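Local structure of acyl-coenzyme A oxidase acox-1.2 (5K3J) at residues P110-Q123 / W134-Y147. The protein catalyses the FAD-dependent first step of peroxisomal beta-oxidation, desaturating the five-carbon side chain of an ascaroside-CoA during pheromone biosynthesis. Numbering follows the deposited sequence.
Sequences PFALHDALFIPTLQ and WLERARRREIIGCY. With FAD (flavin-adenine dinucleotide), chain C.
Arg-141 runs outward over one face of the Phe-111 ring. Its CB starts at the rim, 3.7 Å from Phe-111 CZ; CG passes over the same face, and CD sits above the centre in a CH-pi contact, 3.9 Å from the centroid. An extended chain then lays the guanidinium nearly flat on the ring, planes 10° apart, as an off-centre cation-pi stack. NE bonds a water that also donates to Asp-115 OD1, NH2 makes a salt bridge to the syn lone pair of Asp-115 OD2 at 3.1 Å, and NH1 is hydrogen-bonded to Thr-81 OG1. Arg-141 itself is the C-prime residue of the Schellman motif ending helix 128-139.

Deeper in, His-114 uses both ring nitrogens in its plane: Gly-145 N donates to ND1 and NE2 donates to Ala-138 O, each at 2.9 Å. With CG opposite the backbone N (chi1 173°), the imidazole spans the end of helix 128-139 and the extended loop leading to strand 147-148; a leucine here would probably leave Gly-145 N without its acceptor and Ala-138 O with the Arg-141 N-H alone. Beside it Gly-145 CA lies over the centre of the Phe-118 ring in a CH-pi contact, 3.5 Å from the centroid. The chain then reaches Tyr-147, whose O takes the flavin N3 hydrogen at 2.7 Å. Through His-114 the loop is tied to helix 112-125, which is consistent with a defined path for the backbone that meets the flavin.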
ATOM      1  N   PRO A 110     -22.861   6.657  -8.602  1.00 23.19           N
ATOM      2  CA  PRO A 110     -23.490   7.967  -8.379  1.00 23.16           C
ATOM      3  C   PRO A 110     -24.155   8.164  -7.011  1.00 23.37           C
ATOM      4  O   PRO A 110     -24.377   9.309  -6.622  1.00 23.21           O
ATOM      5  CB  PRO A 110     -24.542   8.028  -9.492  1.00 24.01           C
ATOM      6  CG  PRO A 110     -23.958   7.230 -10.582  1.00 23.42           C
ATOM      7  CD  PRO A 110     -23.234   6.096  -9.914  1.00 23.42           C
ATOM      8  N   PHE A 111     -24.451   7.082  -6.296  1.00 15.92           N
ATOM      9  CA  PHE A 111     -25.225   7.175  -5.058  1.00 17.28           C
ATOM     10  C   PHE A 111     -24.462   6.799  -3.789  1.00 15.56           C
ATOM     11  O   PHE A 111     -25.067   6.651  -2.726  1.00 14.23           O
ATOM     12  CB  PHE A 111     -26.476   6.296  -5.158  1.00 18.44           C
ATOM     13  CG  PHE A 111     -27.588   6.912  -5.952  1.00 20.37           C
ATOM     14  CD1 PHE A 111     -28.319   7.970  -5.446  1.00 20.57           C
ATOM     15  CD2 PHE A 111     -27.911   6.417  -7.202  1.00 23.15           C
ATOM     16  CE1 PHE A 111     -29.349   8.527  -6.186  1.00 18.75           C
ATOM     17  CE2 PHE A 111     -28.933   6.965  -7.940  1.00 24.91           C
ATOM     18  CZ  PHE A 111     -29.655   8.026  -7.429  1.00 20.71           C
ATOM     19  N   ALA A 112     -23.147   6.646  -3.900  1.00 14.39           N
ATOM     20  CA  ALA A 112     -22.324   6.210  -2.771  1.00 16.24           C
ATOM     21  C   ALA A 112     -22.482   7.122  -1.562  1.00 16.56           C
ATOM     22  O   ALA A 112     -23.027   6.718  -0.535  1.00 24.00           O
ATOM     23  CB  ALA A 112     -20.861   6.135  -3.182  1.00 17.12           C
ATOM     24  N   LEU A 113     -22.004   8.355  -1.693  1.00 24.79           N
ATOM     25  CA  LEU A 113     -22.067   9.326  -0.608  1.00 23.68           C
ATOM     26  C   LEU A 113     -23.489   9.835  -0.402  1.00 24.34           C
ATOM     27  O   LEU A 113     -23.810  10.417   0.636  1.00 28.04           O
ATOM     28  CB  LEU A 113     -21.119  10.494  -0.884  1.00 23.06           C
ATOM     29  CG  LEU A 113     -19.642  10.297  -0.522  1.00 23.42           C
ATOM     30  CD1 LEU A 113     -19.499   9.960   0.947  1.00 24.34           C
ATOM     31  CD2 LEU A 113     -18.978   9.229  -1.378  1.00 23.79           C
ATOM     32  N   HIS A 114     -24.336   9.619  -1.402  1.00 31.54           N
ATOM     33  CA  HIS A 114     -25.754   9.926  -1.282  1.00 32.77           C
ATOM     34  C   HIS A 114     -26.354   9.100  -0.157  1.00 33.75           C
ATOM     35  O   HIS A 114     -27.166   9.587   0.630  1.00 37.12           O
ATOM     36  CB  HIS A 114     -26.474   9.642  -2.602  1.00 34.09           C
ATOM     37  CG  HIS A 114     -27.964   9.771  -2.523  1.00 35.57           C
ATOM     38  ND1 HIS A 114     -28.624  10.960  -2.763  1.00 37.07           N
ATOM     39  CD2 HIS A 114     -28.924   8.861  -2.241  1.00 36.23           C
ATOM     40  CE1 HIS A 114     -29.923  10.774  -2.628  1.00 37.39           C
ATOM     41  NE2 HIS A 114     -30.135   9.510  -2.312  1.00 36.74           N
ATOM     42  N   ASP A 115     -25.929   7.843  -0.084  1.00 27.25           N
ATOM     43  CA  ASP A 115     -26.379   6.928   0.957  1.00 26.76           C
ATOM     44  C   ASP A 115     -25.489   7.007   2.189  1.00 27.62           C
ATOM     45  O   ASP A 115     -25.950   6.833   3.315  1.00 28.98           O
ATOM     46  CB  ASP A 115     -26.398   5.488   0.441  1.00 24.65           C
ATOM     47  CG  ASP A 115     -27.514   5.235  -0.549  1.00 22.47           C
ATOM     48  OD1 ASP A 115     -28.538   5.948  -0.481  1.00 20.64           O
ATOM     49  OD2 ASP A 115     -27.376   4.318  -1.387  1.00 22.55           O
ATOM     50  N   ALA A 116     -24.204   7.253   1.961  1.00 27.29           N
ATOM     51  CA  ALA A 116     -23.215   7.220   3.033  1.00 28.22           C
ATOM     52  C   ALA A 116     -23.355   8.389   4.009  1.00 31.56           C
ATOM     53  O   ALA A 116     -23.206   8.208   5.218  1.00 35.64           O
ATOM     54  CB  ALA A 116     -21.810   7.195   2.448  1.00 28.97           C
ATOM     55  N   LEU A 117     -23.631   9.584   3.493  1.00 27.50           N
ATOM     56  CA  LEU A 117     -23.645  10.779   4.337  1.00 28.50           C
ATOM     57  C   LEU A 117     -24.785  11.746   4.037  1.00 28.54           C
ATOM     58  O   LEU A 117     -25.326  12.362   4.953  1.00 35.36           O
ATOM     59  CB  LEU A 117     -22.312  11.515   4.216  1.00 29.86           C
ATOM     60  CG  LEU A 117     -21.153  10.864   4.972  1.00 32.09           C
ATOM     61  CD1 LEU A 117     -19.827  11.224   4.334  1.00 33.40           C
ATOM     62  CD2 LEU A 117     -21.176  11.272   6.440  1.00 31.52           C
ATOM     63  N   PHE A 118     -25.145  11.886   2.764  1.00 31.61           N
ATOM     64  CA  PHE A 118     -26.209  12.813   2.389  1.00 31.22           C
ATOM     65  C   PHE A 118     -27.515  12.474   3.100  1.00 30.84           C
ATOM     66  O   PHE A 118     -28.103  13.327   3.764  1.00 30.39           O
ATOM     67  CB  PHE A 118     -26.430  12.815   0.880  1.00 32.08           C
ATOM     68  CG  PHE A 118     -27.455  13.813   0.424  1.00 30.68           C
ATOM     69  CD1 PHE A 118     -27.194  15.174   0.479  1.00 31.41           C
ATOM     70  CD2 PHE A 118     -28.677  13.392  -0.062  1.00 31.65           C
ATOM     71  CE1 PHE A 118     -28.137  16.093   0.062  1.00 31.71           C
ATOM     72  CE2 PHE A 118     -29.619  14.306  -0.485  1.00 32.17           C
ATOM     73  CZ  PHE A 118     -29.351  15.654  -0.425  1.00 32.70           C
ATOM     74  N   ILE A 119     -27.959  11.227   2.964  1.00 24.47           N
ATOM     75  CA  ILE A 119     -29.165  10.759   3.644  1.00 24.44           C
ATOM     76  C   ILE A 119     -28.994  10.709   5.175  1.00 24.73           C
ATOM     77  O   ILE A 119     -29.882  11.162   5.901  1.00 22.80           O
ATOM     78  CB  ILE A 119     -29.603   9.368   3.116  1.00 25.30           C
ATOM     79  CG1 ILE A 119     -30.206   9.482   1.715  1.00 25.87           C
ATOM     80  CG2 ILE A 119     -30.599   8.715   4.057  1.00 25.34           C
ATOM     81  CD1 ILE A 119     -30.807   8.190   1.212  1.00 26.37           C
ATOM     82  N   PRO A 120     -27.866  10.162   5.677  1.00 33.29           N
ATOM     83  CA  PRO A 120     -27.721  10.149   7.138  1.00 33.94           C
ATOM     84  C   PRO A 120     -27.611  11.533   7.784  1.00 37.90           C
ATOM     85  O   PRO A 120     -27.908  11.650   8.972  1.00 39.51           O
ATOM     86  CB  PRO A 120     -26.427   9.358   7.349  1.00 32.72           C
ATOM     87  CG  PRO A 120     -26.332   8.484   6.164  1.00 32.05           C
ATOM     88  CD  PRO A 120     -26.846   9.312   5.035  1.00 32.61           C
ATOM     89  N   THR A 121     -27.189  12.549   7.035  1.00 46.44           N
ATOM     90  CA  THR A 121     -27.087  13.899   7.587  1.00 49.89           C
ATOM     91  C   THR A 121     -28.464  14.549   7.648  1.00 49.73           C
ATOM     92  O   THR A 121     -28.777  15.266   8.598  1.00 52.98           O
ATOM     93  CB  THR A 121     -26.122  14.792   6.764  1.00 52.93           C
ATOM     94  OG1 THR A 121     -24.768  14.395   7.019  1.00 54.36           O
ATOM     95  CG2 THR A 121     -26.276  16.261   7.143  1.00 55.16           C
ATOM     96  N   LEU A 122     -29.291  14.287   6.640  1.00 33.34           N
ATOM     97  CA  LEU A 122     -30.663  14.777   6.647  1.00 34.31           C
ATOM     98  C   LEU A 122     -31.426  14.171   7.818  1.00 36.30           C
ATOM     99  O   LEU A 122     -32.230  14.843   8.464  1.00 36.50           O
ATOM    100  CB  LEU A 122     -31.371  14.447   5.333  1.00 33.35           C
ATOM    101  CG  LEU A 122     -30.971  15.264   4.105  1.00 32.47           C
ATOM    102  CD1 LEU A 122     -31.600  14.670   2.852  1.00 33.29           C
ATOM    103  CD2 LEU A 122     -31.367  16.725   4.273  1.00 31.10           C
ATOM    104  N   GLN A 123     -31.154  12.899   8.091  1.00 47.04           N
ATOM    105  CA  GLN A 123     -31.805  12.183   9.181  1.00 46.09           C
ATOM    106  C   GLN A 123     -31.462  12.780  10.539  1.00 46.33           C
ATOM    107  O   GLN A 123     -32.325  12.892  11.413  1.00 42.14           O
ATOM    108  CB  GLN A 123     -31.411  10.705   9.154  1.00 48.64           C
ATOM    109  CG  GLN A 123     -32.007   9.935   7.992  1.00 55.01           C
ATOM    110  CD  GLN A 123     -31.448   8.532   7.873  1.00 59.40           C
ATOM    111  OE1 GLN A 123     -30.255   8.305   8.066  1.00 58.03           O
ATOM    112  NE2 GLN A 123     -32.315   7.581   7.556  1.00 59.87           N
ATOM    113  N   TRP A 134     -37.205  16.747   1.498  1.00 36.54           N
ATOM    114  CA  TRP A 134     -36.090  16.133   0.778  1.00 32.04           C
ATOM    115  C   TRP A 134     -35.808  14.670   1.130  1.00 31.83           C
ATOM    116  O   TRP A 134     -35.521  13.869   0.238  1.00 30.92           O
ATOM    117  CB  TRP A 134     -34.803  16.931   1.003  1.00 32.29           C
ATOM    118  CG  TRP A 134     -34.843  18.340   0.500  1.00 30.84           C
ATOM    119  CD1 TRP A 134     -35.107  18.751  -0.774  1.00 30.74           C
ATOM    120  CD2 TRP A 134     -34.577  19.521   1.259  1.00 30.95           C
ATOM    121  NE1 TRP A 134     -35.039  20.123  -0.853  1.00 30.37           N
ATOM    122  CE2 TRP A 134     -34.715  20.622   0.381  1.00 31.89           C
ATOM    123  CE3 TRP A 134     -34.245  19.770   2.593  1.00 34.66           C
ATOM    124  CZ2 TRP A 134     -34.533  21.933   0.798  1.00 32.44           C
ATOM    125  CZ3 TRP A 134     -34.063  21.075   3.005  1.00 35.17           C
ATOM    126  CH2 TRP A 134     -34.208  22.140   2.109  1.00 35.56           C
ATOM    127  N   LEU A 135     -35.869  14.322   2.414  1.00 29.25           N
ATOM    128  CA  LEU A 135     -35.383  13.018   2.870  1.00 30.68           C
ATOM    129  C   LEU A 135     -36.071  11.836   2.191  1.00 30.97           C
ATOM    130  O   LEU A 135     -35.434  10.818   1.920  1.00 33.70           O
ATOM    131  CB  LEU A 135     -35.522  12.896   4.392  1.00 32.58           C
ATOM    132  CG  LEU A 135     -35.019  11.587   5.006  1.00 34.38           C
ATOM    133  CD1 LEU A 135     -33.601  11.262   4.545  1.00 33.21           C
ATOM    134  CD2 LEU A 135     -35.082  11.661   6.526  1.00 33.78           C
ATOM    135  N   GLU A 136     -37.361  11.957   1.905  1.00 36.70           N
ATOM    136  CA  GLU A 136     -38.030  10.875   1.197  1.00 37.97           C
ATOM    137  C   GLU A 136     -37.728  10.962  -0.293  1.00 33.58           C
ATOM    138  O   GLU A 136     -37.717   9.950  -0.984  1.00 36.66           O
ATOM    139  CB  GLU A 136     -39.539  10.887   1.448  1.00 38.57           C
ATOM    140  CG  GLU A 136     -40.231   9.574   1.077  1.00 43.77           C
ATOM    141  CD  GLU A 136     -39.528   8.336   1.635  1.00 46.71           C
ATOM    142  OE1 GLU A 136     -38.982   8.398   2.761  1.00 50.56           O
ATOM    143  OE2 GLU A 136     -39.519   7.296   0.941  1.00 46.36           O
ATOM    144  N   ARG A 137     -37.471  12.167  -0.785  1.00 25.45           N
ATOM    145  CA  ARG A 137     -37.058  12.330  -2.176  1.00 27.52           C
ATOM    146  C   ARG A 137     -35.704  11.669  -2.404  1.00 29.62           C
ATOM    147  O   ARG A 137     -35.458  11.072  -3.453  1.00 30.23           O
ATOM    148  CB  ARG A 137     -36.988  13.805  -2.563  1.00 27.33           C
ATOM    149  CG  ARG A 137     -38.335  14.485  -2.701  1.00 24.76           C
ATOM    150  CD  ARG A 137     -38.205  15.738  -3.568  1.00 21.38           C
ATOM    151  NE  ARG A 137     -37.946  15.399  -4.965  1.00 17.81           N
ATOM    152  CZ  ARG A 137     -37.464  16.254  -5.865  1.00 18.55           C
ATOM    153  NH1 ARG A 137     -37.171  17.504  -5.511  1.00 17.98           N
ATOM    154  NH2 ARG A 137     -37.265  15.860  -7.119  1.00 17.65           N
ATOM    155  N   ALA A 138     -34.827  11.791  -1.414  1.00 34.70           N
ATOM    156  CA  ALA A 138     -33.518  11.153  -1.452  1.00 33.62           C
ATOM    157  C   ALA A 138     -33.650   9.630  -1.465  1.00 29.50           C
ATOM    158  O   ALA A 138     -33.010   8.951  -2.268  1.00 28.02           O
ATOM    159  CB  ALA A 138     -32.681  11.600  -0.265  1.00 32.97           C
ATOM    160  N   ARG A 139     -34.490   9.103  -0.579  1.00 31.45           N
ATOM    161  CA  ARG A 139     -34.638   7.658  -0.416  1.00 33.11           C
ATOM    162  C   ARG A 139     -35.245   6.985  -1.647  1.00 30.13           C
ATOM    163  O   ARG A 139     -34.957   5.820  -1.931  1.00 32.16           O
ATOM    164  CB  ARG A 139     -35.489   7.351   0.819  1.00 37.11           C
ATOM    165  CG  ARG A 139     -34.702   7.359   2.133  1.00 42.43           C
ATOM    166  CD  ARG A 139     -35.611   7.480   3.363  1.00 46.68           C
ATOM    167  NE  ARG A 139     -35.067   6.750   4.508  1.00 52.57           N
ATOM    168  CZ  ARG A 139     -35.416   6.960   5.777  1.00 58.43           C
ATOM    169  NH1 ARG A 139     -36.307   7.896   6.085  1.00 54.62           N
ATOM    170  NH2 ARG A 139     -34.868   6.237   6.745  1.00 63.47           N
ATOM    171  N   ARG A 140     -36.084   7.720  -2.371  1.00 30.33           N
ATOM    172  CA  ARG A 140     -36.690   7.208  -3.597  1.00 29.18           C
ATOM    173  C   ARG A 140     -35.765   7.472  -4.781  1.00 26.51           C
ATOM    174  O   ARG A 140     -36.121   7.232  -5.935  1.00 26.95           O
ATOM    175  CB  ARG A 140     -38.052   7.861  -3.836  1.00 31.07           C
ATOM    176  CG  ARG A 140     -38.857   8.099  -2.569  1.00 34.46           C
ATOM    177  CD  ARG A 140     -40.159   8.823  -2.868  1.00 35.80           C
ATOM    178  NE  ARG A 140     -41.218   7.901  -3.269  1.00 36.40           N
ATOM    179  CZ  ARG A 140     -41.784   7.890  -4.471  1.00 35.12           C
ATOM    180  NH1 ARG A 140     -41.392   8.754  -5.398  1.00 33.75           N
ATOM    181  NH2 ARG A 140     -42.741   7.015  -4.748  1.00 37.43           N
ATOM    182  N   ARG A 141     -34.574   7.969  -4.470  1.00 25.08           N
ATOM    183  CA  ARG A 141     -33.559   8.292  -5.466  1.00 25.17           C
ATOM    184  C   ARG A 141     -34.146   9.157  -6.577  1.00 25.77           C
ATOM    185  O   ARG A 141     -33.829   8.982  -7.754  1.00 24.47           O
ATOM    186  CB  ARG A 141     -32.923   7.012  -6.022  1.00 23.36           C
ATOM    187  CG  ARG A 141     -32.078   6.297  -4.978  1.00 23.12           C
ATOM    188  CD  ARG A 141     -31.406   5.037  -5.508  1.00 21.76           C
ATOM    189  NE  ARG A 141     -30.379   4.570  -4.581  1.00 20.76           N
ATOM    190  CZ  ARG A 141     -29.676   3.450  -4.736  1.00 20.72           C
ATOM    191  NH1 ARG A 141     -29.890   2.657  -5.783  1.00 22.24           N
ATOM    192  NH2 ARG A 141     -28.757   3.114  -3.839  1.00 20.14           N
ATOM    193  N   GLU A 142     -35.014  10.088  -6.181  1.00 36.31           N
ATOM    194  CA  GLU A 142     -35.503  11.130  -7.076  1.00 37.82           C
ATOM    195  C   GLU A 142     -34.383  12.113  -7.359  1.00 36.84           C
ATOM    196  O   GLU A 142     -34.304  12.695  -8.442  1.00 40.97           O
ATOM    197  CB  GLU A 142     -36.690  11.882  -6.473  1.00 37.55           C
ATOM    198  CG  GLU A 142     -37.979  11.093  -6.348  1.00 34.77           C
ATOM    199  CD  GLU A 142     -39.153  11.976  -5.969  1.00 33.34           C
ATOM    200  OE1 GLU A 142     -39.183  13.139  -6.425  1.00 32.89           O
ATOM    201  OE2 GLU A 142     -40.034  11.519  -5.208  1.00 33.89           O
ATOM    202  N   ILE A 143     -33.526  12.307  -6.362  1.00 27.32           N
ATOM    203  CA  ILE A 143     -32.441  13.271  -6.452  1.00 25.96           C
ATOM    204  C   ILE A 143     -31.141  12.630  -5.988  1.00 28.04           C
ATOM    205  O   ILE A 143     -31.150  11.679  -5.205  1.00 27.94           O
ATOM    206  CB  ILE A 143     -32.727  14.531  -5.608  1.00 24.60           C
ATOM    207  CG1 ILE A 143     -32.910  14.163  -4.128  1.00 24.38           C
ATOM    208  CG2 ILE A 143     -33.958  15.260  -6.133  1.00 26.02           C
ATOM    209  CD1 ILE A 143     -33.327  15.318  -3.260  1.00 26.02           C
ATOM    210  N   ILE A 144     -30.020  13.141  -6.485  1.00 29.32           N
ATOM    211  CA  ILE A 144     -28.707  12.655  -6.074  1.00 28.92           C
ATOM    212  C   ILE A 144     -28.001  13.718  -5.242  1.00 29.39           C
ATOM    213  O   ILE A 144     -27.915  14.872  -5.654  1.00 33.75           O
ATOM    214  CB  ILE A 144     -27.832  12.290  -7.283  1.00 28.98           C
ATOM    215  CG1 ILE A 144     -28.574  11.319  -8.208  1.00 29.79           C
ATOM    216  CG2 ILE A 144     -26.517  11.694  -6.817  1.00 30.58           C
ATOM    217  CD1 ILE A 144     -27.910  11.110  -9.556  1.00 31.86           C
ATOM    218  N   GLY A 145     -27.493  13.329  -4.077  1.00 22.27           N
ATOM    219  CA  GLY A 145     -26.888  14.280  -3.163  1.00 22.67           C
ATOM    220  C   GLY A 145     -25.427  14.003  -2.870  1.00 24.39           C
ATOM    221  O   GLY A 145     -24.812  13.146  -3.508  1.00 26.44           O
ATOM    222  N   CYS A 146     -24.872  14.747  -1.913  1.00 23.16           N
ATOM    223  CA  CYS A 146     -23.505  14.535  -1.444  1.00 22.12           C
ATOM    224  C   CYS A 146     -23.193  15.348  -0.190  1.00 21.07           C
ATOM    225  O   CYS A 146     -23.904  16.286   0.160  1.00 26.81           O
ATOM    226  CB  CYS A 146     -22.490  14.886  -2.535  1.00 23.25           C
ATOM    227  SG  CYS A 146     -22.368  16.642  -2.952  1.00 21.72           S
ATOM    228  N   TYR A 147     -22.100  14.976   0.466  1.00 25.80           N
ATOM    229  CA  TYR A 147     -21.599  15.661   1.656  1.00 23.58           C
ATOM    230  C   TYR A 147     -20.425  16.571   1.270  1.00 23.49           C
ATOM    231  O   TYR A 147     -19.290  16.112   1.156  1.00 22.67           O
ATOM    232  CB  TYR A 147     -21.180  14.619   2.702  1.00 24.24           C
ATOM    233  CG  TYR A 147     -20.808  15.136   4.079  1.00 24.51           C
ATOM    234  CD1 TYR A 147     -21.779  15.338   5.056  1.00 24.36           C
ATOM    235  CD2 TYR A 147     -19.482  15.381   4.417  1.00 24.35           C
ATOM    236  CE1 TYR A 147     -21.440  15.792   6.320  1.00 24.25           C
ATOM    237  CE2 TYR A 147     -19.141  15.839   5.681  1.00 23.99           C
ATOM    238  CZ  TYR A 147     -20.121  16.039   6.623  1.00 23.02           C
ATOM    239  OH  TYR A 147     -19.770  16.490   7.873  1.00 25.09           O
TER
HETATM  240  PA  FAD C 701      -4.496  17.188   5.992  1.00 28.69           P
HETATM  241  O1A FAD C 701      -4.927  17.905   7.285  1.00 31.18           O
HETATM  242  O2A FAD C 701      -4.146  18.195   4.930  1.00 30.58           O
HETATM  243  O5B FAD C 701      -3.205  16.250   6.258  1.00 30.26           O
HETATM  244  C5B FAD C 701      -1.898  16.746   5.922  1.00 32.28           C
HETATM  245  C4B FAD C 701      -0.868  16.217   6.970  1.00 33.15           C
HETATM  246  O4B FAD C 701      -0.824  17.038   7.989  1.00 35.15           O
HETATM  247  C3B FAD C 701      -1.343  14.872   7.545  1.00 33.40           C
HETATM  248  O3B FAD C 701      -0.286  14.095   7.819  1.00 30.25           O
HETATM  249  C2B FAD C 701      -2.070  15.274   8.860  1.00 34.41           C
HETATM  250  O2B FAD C 701      -2.061  14.136   9.829  1.00 35.47           O
HETATM  251  C1B FAD C 701      -1.351  16.246   9.291  1.00 36.23           C
HETATM  252  N9A FAD C 701      -2.116  17.128  10.125  1.00 37.44           N
HETATM  253  C8A FAD C 701      -3.119  17.950   9.766  1.00 36.26           C
HETATM  254  N7A FAD C 701      -3.550  18.592  10.876  1.00 38.20           N
HETATM  255  C5A FAD C 701      -2.804  18.161  11.934  1.00 42.76           C
HETATM  256  C6A FAD C 701      -2.822  18.485  13.289  1.00 47.40           C
HETATM  257  N6A FAD C 701      -3.593  19.364  14.103  1.00 48.46           N
HETATM  258  N1A FAD C 701      -1.962  17.898  14.126  1.00 49.63           N
HETATM  259  C2A FAD C 701      -1.066  16.981  13.653  1.00 46.44           C
HETATM  260  N3A FAD C 701      -1.044  16.662  12.331  1.00 41.32           N
HETATM  261  C4A FAD C 701      -1.922  17.261  11.478  1.00 39.06           C
HETATM  262  N1  FAD C 701     -14.626  15.227   1.959  1.00 25.28           N
HETATM  263  C2  FAD C 701     -16.043  15.591   1.948  1.00 26.82           C
HETATM  264  O2  FAD C 701     -16.415  16.638   2.439  1.00 27.15           O
HETATM  265  N3  FAD C 701     -17.036  14.699   1.347  1.00 26.62           N
HETATM  266  C4  FAD C 701     -16.620  13.476   0.776  1.00 24.67           C
HETATM  267  O4  FAD C 701     -17.467  12.716   0.257  1.00 25.29           O
HETATM  268  C4X FAD C 701     -15.174  13.103   0.782  1.00 24.45           C
HETATM  269  N5  FAD C 701     -14.746  11.854   0.191  1.00 25.81           N
HETATM  270  C5X FAD C 701     -13.335  11.482   0.199  1.00 23.79           C
HETATM  271  C6  FAD C 701     -12.927  10.266  -0.374  1.00 23.10           C
HETATM  272  C7  FAD C 701     -11.567   9.901  -0.374  1.00 22.54           C
HETATM  273  C7M FAD C 701     -11.389   8.540  -1.057  1.00 21.62           C
HETATM  274  C8  FAD C 701     -10.611  10.744   0.198  1.00 23.48           C
HETATM  275  C8M FAD C 701      -9.126  10.434   0.244  1.00 23.80           C
HETATM  276  C9  FAD C 701     -11.011  11.967   0.774  1.00 23.91           C
HETATM  277  C9A FAD C 701     -12.372  12.342   0.780  1.00 23.76           C
HETATM  278  N10 FAD C 701     -12.797  13.625   1.388  1.00 24.59           N
HETATM  279  C10 FAD C 701     -14.192  13.987   1.379  1.00 24.29           C
HETATM  280  C1' FAD C 701     -11.801  14.543   2.003  1.00 25.21           C
HETATM  281  C2' FAD C 701     -11.384  14.007   3.381  1.00 25.67           C
HETATM  282  O2' FAD C 701     -12.416  14.196   4.286  1.00 27.76           O
HETATM  283  C3' FAD C 701     -10.160  14.730   3.873  1.00 25.36           C
HETATM  284  O3' FAD C 701      -9.152  14.618   2.908  1.00 24.12           O
HETATM  285  C4' FAD C 701      -9.690  14.096   5.155  1.00 26.08           C
HETATM  286  O4' FAD C 701     -10.570  14.458   6.197  1.00 27.08           O
HETATM  287  C5' FAD C 701      -8.282  14.566   5.474  1.00 26.81           C
HETATM  288  O5' FAD C 701      -8.264  15.995   5.545  1.00 27.07           O
HETATM  289  P   FAD C 701      -7.049  16.763   4.836  1.00 24.28           P
HETATM  290  O1P FAD C 701      -7.087  16.433   3.339  1.00 24.55           O
HETATM  291  O2P FAD C 701      -7.168  18.240   5.053  1.00 22.71           O
HETATM  292  O3P FAD C 701      -5.690  16.253   5.471  1.00 25.26           O
HETATM  293  O   HOH W   1     -30.673   5.592  -1.745  1.00 33.53           O